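Local coordinates for nucleoprotein (Sendai virus, PDB 6M7D), which packages the viral RNA genome into a helical nucleocapsid, shielding it from nucleases while it serves as template for transcription and replication, at residues A[111-115]-A[128-132]; A[117-121]-A[131-135]; A[227-231]-A[314-318]; A[271-277]-A[332-337]; A[338-343]-A[365-370]. All coordinates share one frame; numbering follows the deposited sequence.

Contact 1 (A[111-115]-A[128-132]); sequences KRTKT and ERTTE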
# COMPACT_ATOMS: atom_id res chain seq x y z
N LYS A 111 -34.52 0.68 25.85
CA LYS A 111 -34.76 1.22 27.21
C LYS A 111 -33.71 2.28 27.56
O LYS A 111 -34.09 3.32 28.13
CB LYS A 111 -34.70 0.08 28.24
CG LYS A 111 -35.75 -1.01 28.06
CD LYS A 111 -35.69 -2.08 29.13
CE LYS A 111 -36.73 -3.16 28.95
NZ LYS A 111 -36.64 -4.19 30.02
N ARG A 112 -32.44 2.06 27.18
CA ARG A 112 -31.36 3.02 27.52
C ARG A 112 -31.21 4.08 26.43
O ARG A 112 -30.88 3.72 25.29
CB ARG A 112 -30.03 2.28 27.70
CG ARG A 112 -28.82 3.08 27.23
CD ARG A 112 -27.52 2.30 27.30
NE ARG A 112 -26.99 2.25 28.66
CZ ARG A 112 -26.16 3.14 29.18
NH1 ARG A 112 -25.77 4.18 28.45
NH2 ARG A 112 -25.73 3.01 30.42
N THR A 113 -31.46 5.35 26.80
CA THR A 113 -31.30 6.51 25.88
C THR A 113 -30.14 7.38 26.37
O THR A 113 -29.95 8.48 25.81
CB THR A 113 -32.60 7.32 25.80
OG1 THR A 113 -32.36 8.44 24.95
CG2 THR A 113 -33.07 7.81 27.16
N LYS A 114 -29.39 6.89 27.37
CA LYS A 114 -28.27 7.64 27.99
C LYS A 114 -27.17 7.94 26.96
O LYS A 114 -26.69 9.09 26.95
CB LYS A 114 -27.70 6.84 29.16
CG LYS A 114 -28.71 6.43 30.23
CD LYS A 114 -28.14 5.53 31.30
CE LYS A 114 -29.17 5.06 32.30
NZ LYS A 114 -28.59 4.13 33.29
N THR A 115 -26.83 6.97 26.11
CA THR A 115 -25.76 7.19 25.10
C THR A 115 -26.25 6.76 23.72
O THR A 115 -25.73 5.77 23.18
CB THR A 115 -24.48 6.44 25.48
OG1 THR A 115 -24.80 5.06 25.60
CG2 THR A 115 -23.86 6.94 26.77
N GLU A 128 -20.31 1.30 31.22
CA GLU A 128 -20.87 2.65 30.94
C GLU A 128 -19.75 3.69 30.83
O GLU A 128 -19.96 4.70 30.12
CB GLU A 128 -21.93 3.04 31.98
CG GLU A 128 -23.18 2.19 31.90
CD GLU A 128 -24.23 2.50 32.95
OE1 GLU A 128 -23.92 3.26 33.89
OE2 GLU A 128 -25.36 1.98 32.83
N ARG A 129 -18.63 3.50 31.54
CA ARG A 129 -17.51 4.47 31.48
C ARG A 129 -16.96 4.51 30.05
O ARG A 129 -16.72 5.61 29.53
CB ARG A 129 -16.41 4.08 32.48
CG ARG A 129 -16.84 4.20 33.94
CD ARG A 129 -15.73 3.87 34.92
NE ARG A 129 -16.21 3.93 36.29
CZ ARG A 129 -15.49 3.57 37.35
NH1 ARG A 129 -16.00 3.66 38.57
NH2 ARG A 129 -14.25 3.12 37.19
N THR A 130 -16.81 3.32 29.45
CA THR A 130 -16.36 3.17 28.08
C THR A 130 -17.41 3.67 27.10
O THR A 130 -17.08 4.25 26.06
CB THR A 130 -16.03 1.70 27.80
OG1 THR A 130 -14.98 1.27 28.68
CG2 THR A 130 -15.58 1.51 26.36
N THR A 131 -18.69 3.47 27.43
CA THR A 131 -19.75 3.87 26.52
C THR A 131 -19.86 5.39 26.44
O THR A 131 -20.06 5.94 25.35
CB THR A 131 -21.08 3.26 26.97
OG1 THR A 131 -20.91 1.85 27.15
CG2 THR A 131 -22.13 3.50 25.93
N GLU A 132 -19.76 6.09 27.57
CA GLU A 132 -19.76 7.55 27.51
C GLU A 132 -18.50 8.08 26.85
O GLU A 132 -18.54 9.14 26.21
CB GLU A 132 -19.92 8.16 28.90
CG GLU A 132 -20.79 7.37 29.85
CD GLU A 132 -22.27 7.66 29.67
OE1 GLU A 132 -22.61 8.80 29.29
OE2 GLU A 132 -23.09 6.75 29.92
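Arg112 and Glu128 head a salt-bridge network of four side chains that joins the loop 111-115, on the connection between antiparallel strands 99-108 and 118-122, to the start of helix 129-135. The contact divides into a packed inner part and a looser charged outer side. Inside, the buried threonines cross at about a right angle, and Thr131 CG2 comes to 3.1 Å from Thr115 OG1. Thr131 OG1 is bonded to Tyr127 O, and CG2, anti to its own nitrogen, faces the loop. Thr115 OG1 is also reached by Arg112 NH1 at 3.1 Å, a weak bond within the loop that may help steady the guanidinium. Ile119 of strand 118-122 packs against the side chains of Arg112, Glu128 and Thr131.

The outer part is electrostatic, and two of its three ion pairs are long. Arg112 bends at its third torsion (chi3 -79°), which swings NH2 to 2.6 Å from Glu128 OE2. The two planes are 61° apart, so a single nitrogen and a single oxygen meet, in a weak hydrogen bond, instead of two parallel pairs. Lys114 lays its CD over one face of the guanidinium, toward the periphery, while its NZ stays a long 3.9 Å from Glu128 OE2. Glu128 OE2 thus faces two cationic groups, which would probably stabilise its negative charge. Glu132 closes the group at the guanidinium edge with only a long pair, OE2 to Arg112 NH1 at 4.0 Å; the same OE2 lies 3.2 Å from Thr115 CG2.

Contact 2 (A[117-121]-A[131-135]); sequences GFIVK and TEWLF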
# COMPACT_ATOMS: atom_id res chain seq x y z
N GLY A 117 -28.92 5.31 22.80
CA GLY A 117 -29.46 3.93 22.79
C GLY A 117 -28.38 2.87 22.67
O GLY A 117 -28.74 1.69 22.53
N PHE A 118 -27.10 3.26 22.78
CA PHE A 118 -26.01 2.27 22.64
C PHE A 118 -25.44 1.93 24.02
O PHE A 118 -25.61 2.72 24.97
CB PHE A 118 -24.90 2.79 21.72
CG PHE A 118 -25.30 2.96 20.28
CD1 PHE A 118 -25.61 1.87 19.49
CD2 PHE A 118 -25.36 4.22 19.70
CE1 PHE A 118 -25.98 2.03 18.16
CE2 PHE A 118 -25.73 4.38 18.37
CZ PHE A 118 -26.03 3.28 17.61
N ILE A 119 -24.81 0.76 24.12
CA ILE A 119 -24.19 0.29 25.35
C ILE A 119 -23.08 -0.69 24.98
O ILE A 119 -23.26 -1.52 24.08
CB ILE A 119 -25.21 -0.35 26.31
CG1 ILE A 119 -24.55 -0.80 27.62
CG2 ILE A 119 -25.94 -1.50 25.63
CD1 ILE A 119 -23.71 0.26 28.28
N VAL A 120 -21.92 -0.53 25.61
CA VAL A 120 -20.76 -1.44 25.32
C VAL A 120 -20.77 -2.53 26.39
O VAL A 120 -20.56 -2.21 27.57
CB VAL A 120 -19.43 -0.66 25.33
CG1 VAL A 120 -18.24 -1.59 25.14
CG2 VAL A 120 -19.42 0.45 24.28
N LYS A 121 -21.02 -3.78 25.98
CA LYS A 121 -21.08 -4.90 26.94
C LYS A 121 -20.20 -6.06 26.48
O LYS A 121 -20.34 -6.48 25.31
CB LYS A 121 -22.53 -5.38 27.07
CG LYS A 121 -23.57 -4.29 27.24
CD LYS A 121 -24.97 -4.73 26.88
CE LYS A 121 -25.37 -6.02 27.55
NZ LYS A 121 -26.72 -6.47 27.13
N THR A 131 -18.69 3.47 27.43
CA THR A 131 -19.75 3.87 26.52
C THR A 131 -19.86 5.39 26.44
O THR A 131 -20.06 5.94 25.35
CB THR A 131 -21.08 3.26 26.97
OG1 THR A 131 -20.91 1.85 27.15
CG2 THR A 131 -22.13 3.50 25.93
N GLU A 132 -19.76 6.09 27.57
CA GLU A 132 -19.76 7.55 27.51
C GLU A 132 -18.50 8.08 26.85
O GLU A 132 -18.54 9.14 26.21
CB GLU A 132 -19.92 8.16 28.90
CG GLU A 132 -20.79 7.37 29.85
CD GLU A 132 -22.27 7.66 29.67
OE1 GLU A 132 -22.61 8.80 29.29
OE2 GLU A 132 -23.09 6.75 29.92
N TRP A 133 -17.38 7.37 26.98
CA TRP A 133 -16.17 7.80 26.30
C TRP A 133 -16.30 7.64 24.79
O TRP A 133 -15.84 8.49 24.02
CB TRP A 133 -14.97 7.01 26.82
CG TRP A 133 -13.85 6.91 25.85
CD1 TRP A 133 -13.13 7.94 25.31
CD2 TRP A 133 -13.29 5.72 25.29
NE1 TRP A 133 -12.18 7.46 24.46
CE2 TRP A 133 -12.25 6.10 24.43
CE3 TRP A 133 -13.58 4.36 25.44
CZ2 TRP A 133 -11.50 5.17 23.71
CZ3 TRP A 133 -12.83 3.44 24.73
CH2 TRP A 133 -11.80 3.85 23.88
N LEU A 134 -16.95 6.56 24.35
CA LEU A 134 -17.00 6.23 22.93
C LEU A 134 -18.12 6.99 22.21
O LEU A 134 -17.92 7.46 21.09
CB LEU A 134 -17.18 4.73 22.77
CG LEU A 134 -17.45 4.14 21.38
CD1 LEU A 134 -16.40 4.59 20.39
CD2 LEU A 134 -17.46 2.64 21.48
N PHE A 135 -19.28 7.11 22.83
CA PHE A 135 -20.43 7.76 22.21
C PHE A 135 -20.73 9.12 22.81
O PHE A 135 -21.84 9.64 22.62
CB PHE A 135 -21.66 6.85 22.32
CG PHE A 135 -21.52 5.56 21.59
CD1 PHE A 135 -21.53 5.53 20.21
CD2 PHE A 135 -21.35 4.38 22.28
CE1 PHE A 135 -21.39 4.35 19.53
CE2 PHE A 135 -21.21 3.19 21.60
CZ PHE A 135 -21.23 3.18 20.23
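Strand 118-121, which presents Phe118 and Val120 to Thr131 and Phe135, passes helix 131-135 with the short axes 8.4 Å apart and their N-to-C directions 127° apart. The one hydrogen bond between the segments is nearly straight: Val120 N donates to Thr131 OG1 over 3.0 Å, at 155°. Since the same hydroxyl also bonds Tyr127 O, it works as acceptor and donor at once and links two neighbouring strands to the helix. Ile119 starts out pointing away, yet CG1 lies anti to the backbone N and the turn at chi2 brings CD1 back to within 3.4 Å of Thr131 OG1.

At the start of the strand, Phe118 stacks on Phe135 in an offset pair, centroids 4.9 Å apart and planes 19° from parallel. Phe118 CB also sits over a face of the Phe135 ring, 4.0 Å from its centroid, as a CH-pi contact; Leu134 CG of the helix lies on the opposite face. Val120 CG2 meets the same ring at its edge and touches Leu134 CD2 at 4.1 Å. Helix 47-62 adds Ile53 against Phe118 and Phe57 against Leu134. The arrangement is that of a beta hairpin, strands 118-122 and 125-127, whose following helix folds back over one sheet face.

Contact 3 (A[227-231]-A[314-318]); sequences QSLVS and CILKD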
# COMPACT_ATOMS: atom_id res chain seq x y z
N GLN A 227 1.96 -0.57 13.29
CA GLN A 227 2.26 -1.66 12.36
C GLN A 227 1.28 -2.80 12.50
O GLN A 227 1.18 -3.65 11.61
CB GLN A 227 3.69 -2.15 12.59
CG GLN A 227 4.28 -2.93 11.44
CD GLN A 227 4.87 -2.05 10.37
OE1 GLN A 227 4.16 -1.51 9.53
NE2 GLN A 227 6.18 -1.89 10.40
N SER A 228 0.54 -2.85 13.61
CA SER A 228 -0.48 -3.89 13.78
C SER A 228 -1.64 -3.68 12.83
O SER A 228 -2.17 -4.64 12.26
CB SER A 228 -0.98 -3.88 15.22
OG SER A 228 -1.63 -2.66 15.51
N LEU A 229 -2.05 -2.43 12.64
CA LEU A 229 -3.13 -2.12 11.71
C LEU A 229 -2.70 -2.42 10.27
O LEU A 229 -3.47 -3.00 9.49
CB LEU A 229 -3.53 -0.66 11.88
CG LEU A 229 -4.43 0.01 10.87
CD1 LEU A 229 -5.85 -0.47 11.03
CD2 LEU A 229 -4.35 1.50 11.08
N VAL A 230 -1.48 -2.03 9.92
CA VAL A 230 -0.95 -2.33 8.59
C VAL A 230 -0.85 -3.83 8.38
O VAL A 230 -1.13 -4.33 7.29
CB VAL A 230 0.41 -1.63 8.40
CG1 VAL A 230 0.94 -1.87 7.00
CG2 VAL A 230 0.27 -0.15 8.67
N SER A 231 -0.46 -4.57 9.42
CA SER A 231 -0.40 -6.02 9.31
C SER A 231 -1.78 -6.62 9.11
O SER A 231 -1.95 -7.55 8.33
CB SER A 231 0.26 -6.60 10.55
OG SER A 231 -0.53 -6.35 11.69
N CYS A 314 7.97 -4.17 2.44
CA CYS A 314 8.51 -2.88 2.84
C CYS A 314 7.54 -2.06 3.67
O CYS A 314 7.97 -1.32 4.55
CB CYS A 314 8.95 -2.08 1.61
SG CYS A 314 9.89 -0.60 2.05
N ILE A 315 6.24 -2.16 3.42
CA ILE A 315 5.30 -1.46 4.29
C ILE A 315 5.13 -2.21 5.60
O ILE A 315 4.74 -1.62 6.61
CB ILE A 315 3.95 -1.25 3.59
CG1 ILE A 315 3.34 -2.57 3.16
CG2 ILE A 315 4.09 -0.33 2.40
CD1 ILE A 315 1.85 -2.57 3.24
N LEU A 316 5.44 -3.50 5.61
CA LEU A 316 5.38 -4.31 6.80
C LEU A 316 6.69 -4.34 7.57
O LEU A 316 6.76 -5.00 8.61
CB LEU A 316 4.98 -5.74 6.46
CG LEU A 316 3.50 -5.99 6.21
CD1 LEU A 316 3.28 -7.46 6.08
CD2 LEU A 316 2.70 -5.42 7.33
N LYS A 317 7.72 -3.66 7.07
CA LYS A 317 9.02 -3.61 7.73
C LYS A 317 9.58 -5.01 7.91
O LYS A 317 10.15 -5.34 8.95
CB LYS A 317 8.92 -2.87 9.06
CG LYS A 317 10.16 -2.14 9.49
CD LYS A 317 9.93 -1.49 10.84
CE LYS A 317 9.27 -0.14 10.71
NZ LYS A 317 10.25 0.91 10.33
N ASP A 318 9.41 -5.85 6.89
CA ASP A 318 9.87 -7.22 6.92
C ASP A 318 11.38 -7.28 7.11
O ASP A 318 12.10 -6.37 6.69
CB ASP A 318 9.48 -7.91 5.61
CG ASP A 318 9.42 -9.41 5.73
OD1 ASP A 318 10.44 -10.07 5.47
OD2 ASP A 318 8.33 -9.92 6.07
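From Ser231 N to Gln227 O runs a 2.9 Å helical bond, and the two residues it joins both press on the loop 314-318, alongside Val230 from the same turn. Gln227 extends its side chain over the loop. Its CG stands anti to the backbone nitrogen (chi1 -161°) and the chain then bends at chi2, so the amide end lies beside the carbonyls of Ile315 and Leu316 and against CB of Lys317, whose side chain crosses it at about a right angle.

Next to this polar part the contact is apolar. Val230 CG1 touches Ile315 CD1 at 3.9 Å and Leu316 CD2 at 4.0 Å, so one methyl serves both side chains. Leu316 also sets CD2 on the backbone of Ser231, 3.7 Å from its CA. One turn on, Val234 takes up both Ile315 and Leu316.

The loop thus has a helix-bound side and an RNA side: Cys314 packs on a sugar of the bound RNA, and the Ile315 side chain lies about 9 Å from that of the RNA-binding Lys180. Helix 227-239 has further neighbours: Leu229 packs on helix 68-80 and Ser228 on strand 99-108, while the loop between helices 290-305 and 330-343 covers Val230.

Contact 4 (A[271-277]-A[332-337]); sequences NTIKYGV and LWSYAM. With nucleotides of chain B.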
# COMPACT_ATOMS: atom_id res chain seq x y z
N ASN A 271 11.37 -1.35 -10.48
CA ASN A 271 11.75 -0.54 -11.62
C ASN A 271 13.17 -0.84 -12.06
O ASN A 271 13.50 -0.66 -13.23
CB ASN A 271 11.58 0.94 -11.30
CG ASN A 271 10.13 1.34 -11.25
OD1 ASN A 271 9.68 1.93 -10.28
ND2 ASN A 271 9.39 1.01 -12.29
N THR A 272 14.00 -1.28 -11.12
CA THR A 272 15.37 -1.70 -11.49
C THR A 272 15.26 -2.92 -12.40
O THR A 272 15.95 -2.96 -13.42
CB THR A 272 16.22 -1.97 -10.24
OG1 THR A 272 16.28 -0.76 -9.50
CG2 THR A 272 17.62 -2.44 -10.58
N ILE A 273 14.39 -3.87 -12.05
CA ILE A 273 14.19 -5.09 -12.89
C ILE A 273 13.61 -4.69 -14.25
O ILE A 273 14.11 -5.17 -15.28
CB ILE A 273 13.27 -6.09 -12.17
CG1 ILE A 273 13.85 -6.55 -10.83
CG2 ILE A 273 12.93 -7.27 -13.07
CD1 ILE A 273 12.89 -7.37 -10.00
N LYS A 274 12.60 -3.82 -14.23
CA LYS A 274 11.88 -3.36 -15.44
C LYS A 274 12.78 -2.55 -16.38
O LYS A 274 12.69 -2.76 -17.60
CB LYS A 274 10.66 -2.52 -15.03
CG LYS A 274 9.83 -1.98 -16.19
CD LYS A 274 8.55 -1.31 -15.75
CE LYS A 274 7.71 -0.84 -16.92
NZ LYS A 274 6.49 -0.13 -16.46
N TYR A 275 13.61 -1.65 -15.86
CA TYR A 275 14.42 -0.80 -16.76
C TYR A 275 15.86 -1.30 -16.89
O TYR A 275 16.37 -1.35 -18.02
CB TYR A 275 14.29 0.67 -16.34
CG TYR A 275 12.87 1.17 -16.43
CD1 TYR A 275 12.29 1.46 -17.65
CD2 TYR A 275 12.09 1.31 -15.29
CE1 TYR A 275 10.98 1.90 -17.74
CE2 TYR A 275 10.78 1.75 -15.36
CZ TYR A 275 10.22 2.04 -16.59
OH TYR A 275 8.93 2.48 -16.67
N GLY A 276 16.50 -1.67 -15.78
CA GLY A 276 17.90 -2.14 -15.83
C GLY A 276 18.08 -3.46 -16.57
O GLY A 276 19.02 -3.54 -17.38
N VAL A 277 17.20 -4.44 -16.34
CA VAL A 277 17.43 -5.77 -16.99
C VAL A 277 16.35 -6.14 -18.01
O VAL A 277 16.69 -6.83 -18.99
CB VAL A 277 17.61 -6.89 -15.94
CG1 VAL A 277 17.72 -8.26 -16.59
CG2 VAL A 277 18.81 -6.62 -15.04
N LEU A 332 23.49 -0.95 -10.92
CA LEU A 332 22.35 -1.42 -11.70
C LEU A 332 21.13 -0.55 -11.44
O LEU A 332 20.36 -0.28 -12.36
CB LEU A 332 22.06 -2.87 -11.37
CG LEU A 332 21.01 -3.57 -12.23
CD1 LEU A 332 21.40 -3.53 -13.69
CD2 LEU A 332 20.84 -4.98 -11.75
N TRP A 333 20.96 -0.09 -10.21
CA TRP A 333 19.84 0.79 -9.91
C TRP A 333 19.98 2.13 -10.61
O TRP A 333 19.00 2.67 -11.12
CB TRP A 333 19.70 0.99 -8.41
CG TRP A 333 18.67 2.01 -8.05
CD1 TRP A 333 17.33 1.83 -8.03
CD2 TRP A 333 18.90 3.37 -7.70
NE1 TRP A 333 16.71 2.99 -7.67
CE2 TRP A 333 17.66 3.95 -7.45
CE3 TRP A 333 20.05 4.15 -7.55
CZ2 TRP A 333 17.51 5.28 -7.08
CZ3 TRP A 333 19.91 5.46 -7.17
CH2 TRP A 333 18.65 6.01 -6.94
N SER A 334 21.18 2.70 -10.62
CA SER A 334 21.40 3.99 -11.27
C SER A 334 21.22 3.87 -12.77
O SER A 334 20.64 4.75 -13.41
CB SER A 334 22.78 4.52 -10.94
OG SER A 334 23.08 4.33 -9.58
N TYR A 335 21.73 2.79 -13.35
CA TYR A 335 21.50 2.52 -14.75
C TYR A 335 20.02 2.44 -15.06
O TYR A 335 19.52 3.11 -15.97
CB TYR A 335 22.21 1.23 -15.14
CG TYR A 335 21.82 0.72 -16.49
CD1 TYR A 335 22.29 1.32 -17.64
CD2 TYR A 335 20.96 -0.36 -16.61
CE1 TYR A 335 21.91 0.87 -18.86
CE2 TYR A 335 20.59 -0.82 -17.83
CZ TYR A 335 21.07 -0.21 -18.95
OH TYR A 335 20.70 -0.69 -20.18
N ALA A 336 19.29 1.62 -14.30
CA ALA A 336 17.86 1.47 -14.49
C ALA A 336 17.11 2.77 -14.26
O ALA A 336 16.09 3.01 -14.89
CB ALA A 336 17.34 0.38 -13.57
N MET A 337 17.61 3.62 -13.37
CA MET A 337 16.95 4.90 -13.11
C MET A 337 17.14 5.84 -14.28
O MET A 337 16.22 6.60 -14.62
CB MET A 337 17.49 5.52 -11.83
CG MET A 337 16.84 5.02 -10.57
SD MET A 337 15.07 4.76 -10.68
CE MET A 337 14.97 2.98 -10.72
P U B 4 5.80 8.44 -4.45
OP1 U B 4 4.94 9.60 -4.14
OP2 U B 4 5.38 7.07 -4.12
O5' U B 4 6.11 8.45 -6.00
C5' U B 4 6.42 9.65 -6.68
C4' U B 4 6.40 9.46 -8.17
O4' U B 4 7.36 8.45 -8.56
C3' U B 4 5.12 8.94 -8.78
O3' U B 4 4.09 9.91 -8.85
C2' U B 4 5.60 8.48 -10.13
O2' U B 4 5.86 9.60 -10.96
C1' U B 4 6.95 7.86 -9.77
N1 U B 4 6.90 6.39 -9.62
C2 U B 4 6.78 5.60 -10.75
O2 U B 4 6.67 6.03 -11.88
N3 U B 4 6.77 4.26 -10.55
C4 U B 4 6.87 3.63 -9.35
O4 U B 4 6.84 2.41 -9.33
C5 U B 4 7.00 4.49 -8.22
C6 U B 4 7.01 5.81 -8.39
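Gly276 and Ala336 bring their CA atoms within 3.9 Å of each other, a close approach of two helix backbones, and it occurs where helix 267-277 widens into a pi-type turn. The motif is a steep helix crossing with one knob-into-hole: the short axes of 271-277 and 332-337 approach to 7.5 Å at 73°. Because Gly276 has no side chain, Ala336 CB rests directly on its backbone, 3.1 Å from Gly276 N. On one flank the ring of Tyr335 turns its edge to the carbonyl, with CE2 3.2 Å from Gly276 O. On the other, Tyr275 lays CB against Ala336 O and sends its hydroxyl to Asn344.

Thr272 is the knob, seated among Leu332, Trp333, Ala336 and Met337. Its two branches do different work. CG2, anti to the backbone nitrogen, packs on Leu332 CG at 3.9 Å, whereas OG1 approaches the edge of the indole near its plane, 3.2 Å from Trp333 CD1. Trp333 NE1 is satisfied by Ser268 OG, and that bond helps fix the ring's rotation.

This buried crossing backs the RNA site. Trp333 meets the ring of RNA-binding Tyr356 and lies about 3 Å, side chain to side chain, from RNA-binding Arg354; the amide of Asn271 lies beside O4 of nucleotide U4 of chain B. Met337 bridges these parts: its CG sits over a face of the indole, while its bent chain carries CE to 4.0 Å from Asn271 CB.

Contact 5 (A[338-343]-A[365-370]); sequences GVAVVQ and GQAVAK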
# COMPACT_ATOMS: atom_id res chain seq x y z
N GLY A 338 18.31 5.82 -14.91
CA GLY A 338 18.48 6.59 -16.13
C GLY A 338 17.59 6.09 -17.25
O GLY A 338 16.91 6.88 -17.93
N VAL A 339 17.56 4.77 -17.44
CA VAL A 339 16.67 4.20 -18.45
C VAL A 339 15.23 4.57 -18.15
O VAL A 339 14.45 4.86 -19.06
CB VAL A 339 16.85 2.67 -18.52
CG1 VAL A 339 15.96 2.10 -19.59
CG2 VAL A 339 18.28 2.31 -18.79
N ALA A 340 14.86 4.60 -16.88
CA ALA A 340 13.48 4.84 -16.49
C ALA A 340 13.09 6.30 -16.66
O ALA A 340 11.95 6.60 -17.01
CB ALA A 340 13.26 4.41 -15.05
N VAL A 341 14.00 7.22 -16.39
CA VAL A 341 13.64 8.62 -16.56
C VAL A 341 13.60 8.99 -18.02
O VAL A 341 12.89 9.92 -18.40
CB VAL A 341 14.58 9.56 -15.78
CG1 VAL A 341 14.49 9.28 -14.31
CG2 VAL A 341 16.00 9.43 -16.26
N VAL A 342 14.33 8.27 -18.88
CA VAL A 342 14.16 8.52 -20.30
C VAL A 342 12.89 7.85 -20.82
O VAL A 342 12.11 8.47 -21.55
CB VAL A 342 15.40 8.06 -21.08
CG1 VAL A 342 15.08 7.96 -22.55
CG2 VAL A 342 16.52 9.03 -20.86
N GLN A 343 12.66 6.60 -20.46
CA GLN A 343 11.58 5.81 -21.02
C GLN A 343 10.24 6.02 -20.33
O GLN A 343 9.21 5.67 -20.90
CB GLN A 343 11.94 4.32 -20.98
CG GLN A 343 13.12 3.97 -21.83
CD GLN A 343 13.30 2.48 -21.99
OE1 GLN A 343 12.63 1.69 -21.35
NE2 GLN A 343 14.21 2.09 -22.87
N GLY A 365 22.58 4.96 -18.49
CA GLY A 365 21.22 4.51 -18.72
C GLY A 365 20.44 5.49 -19.57
O GLY A 365 19.72 5.09 -20.49
N GLN A 366 20.59 6.78 -19.29
CA GLN A 366 19.94 7.79 -20.11
C GLN A 366 20.46 7.76 -21.54
O GLN A 366 19.71 8.00 -22.49
CB GLN A 366 20.13 9.17 -19.52
CG GLN A 366 19.44 9.37 -18.22
CD GLN A 366 19.74 10.70 -17.66
OE1 GLN A 366 20.75 11.31 -17.96
NE2 GLN A 366 18.83 11.20 -16.86
N ALA A 367 21.75 7.50 -21.71
CA ALA A 367 22.35 7.51 -23.04
C ALA A 367 21.89 6.33 -23.87
O ALA A 367 21.53 6.48 -25.04
CB ALA A 367 23.87 7.52 -22.91
N VAL A 368 21.92 5.12 -23.30
CA VAL A 368 21.46 3.96 -24.05
C VAL A 368 19.95 3.99 -24.23
O VAL A 368 19.45 3.42 -25.20
CB VAL A 368 21.91 2.65 -23.38
CG1 VAL A 368 23.38 2.69 -23.07
CG2 VAL A 368 21.12 2.37 -22.13
N ALA A 369 19.22 4.64 -23.34
CA ALA A 369 17.78 4.72 -23.50
C ALA A 369 17.39 5.74 -24.56
O ALA A 369 16.31 5.64 -25.15
CB ALA A 369 17.12 5.06 -22.16
N LYS A 370 18.25 6.71 -24.82
CA LYS A 370 17.98 7.80 -25.74
C LYS A 370 18.54 7.53 -27.13
O LYS A 370 18.25 8.30 -28.05
CB LYS A 370 18.60 9.09 -25.21
CG LYS A 370 17.67 9.93 -24.39
CD LYS A 370 18.18 11.35 -24.33
CE LYS A 370 19.13 11.55 -23.17
NZ LYS A 370 18.44 12.13 -21.99
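Gly338 and Gly365 bring helices 330-343 and 359-370 together, their CA atoms 4.3 Å apart and the short axes crossing at -43°, so backbone meets backbone at this end. Beyond the glycines, side-chain torsions decide the fit. Val342 points at the other helix and spreads its two methyls over it: with CG1 anti to the backbone N (chi1 164°), that methyl lies 3.6 Å from Ala369 CB and also touches Lys370 CG, while CG2 covers Gln366 CA at 3.7 Å. Val339 divides in the same way, CG1 to Ala369 CB and CG2 to Gly365 O at 3.6 Å. Ala369 CB is thereby held between two valines.

Gln366 sets its CG anti to its own carbonyl carbon (chi1 -67°), which brings the CG to 3.6 Å from Gly338 O. Extended from there, the chain passes Val341 CG2, 3.4 Å from NE2, and NE2 is hydrogen-bonded to His409 O. Lys370 bends twice, and its NZ goes to Ala407 O. The chemistry is therefore divided: methyls and bare glycine backbone join the helices to each other, while the polar ends of Gln366 and Lys370 bind the chain at 407-409, in what is, by similarity, the first part of Ntail.

Overall arrangement
The five contacts follow the elongated protein from one end to the other. Contacts 1 and 2 form one unit, centres 5 Å apart, sharing helix 129-135 and placed by strand 118-122 of the small mixed sheet. Contact 3 comes next along the chain and lies near the chain's centre, beside the RNA, about 31 Å between centres from contact 2. Its later segment falls between the two segments of contact 4, so these contacts interleave. Contacts 4 and 5, centres 10 Å apart, share helix 330-343 and touch through Tyr275 and Tyr335. They lie on the other side of the chain's centre from contacts 1 and 2, centres 55 to 64 Å away, and build a helical end whose surroundings include RNA-binding residues.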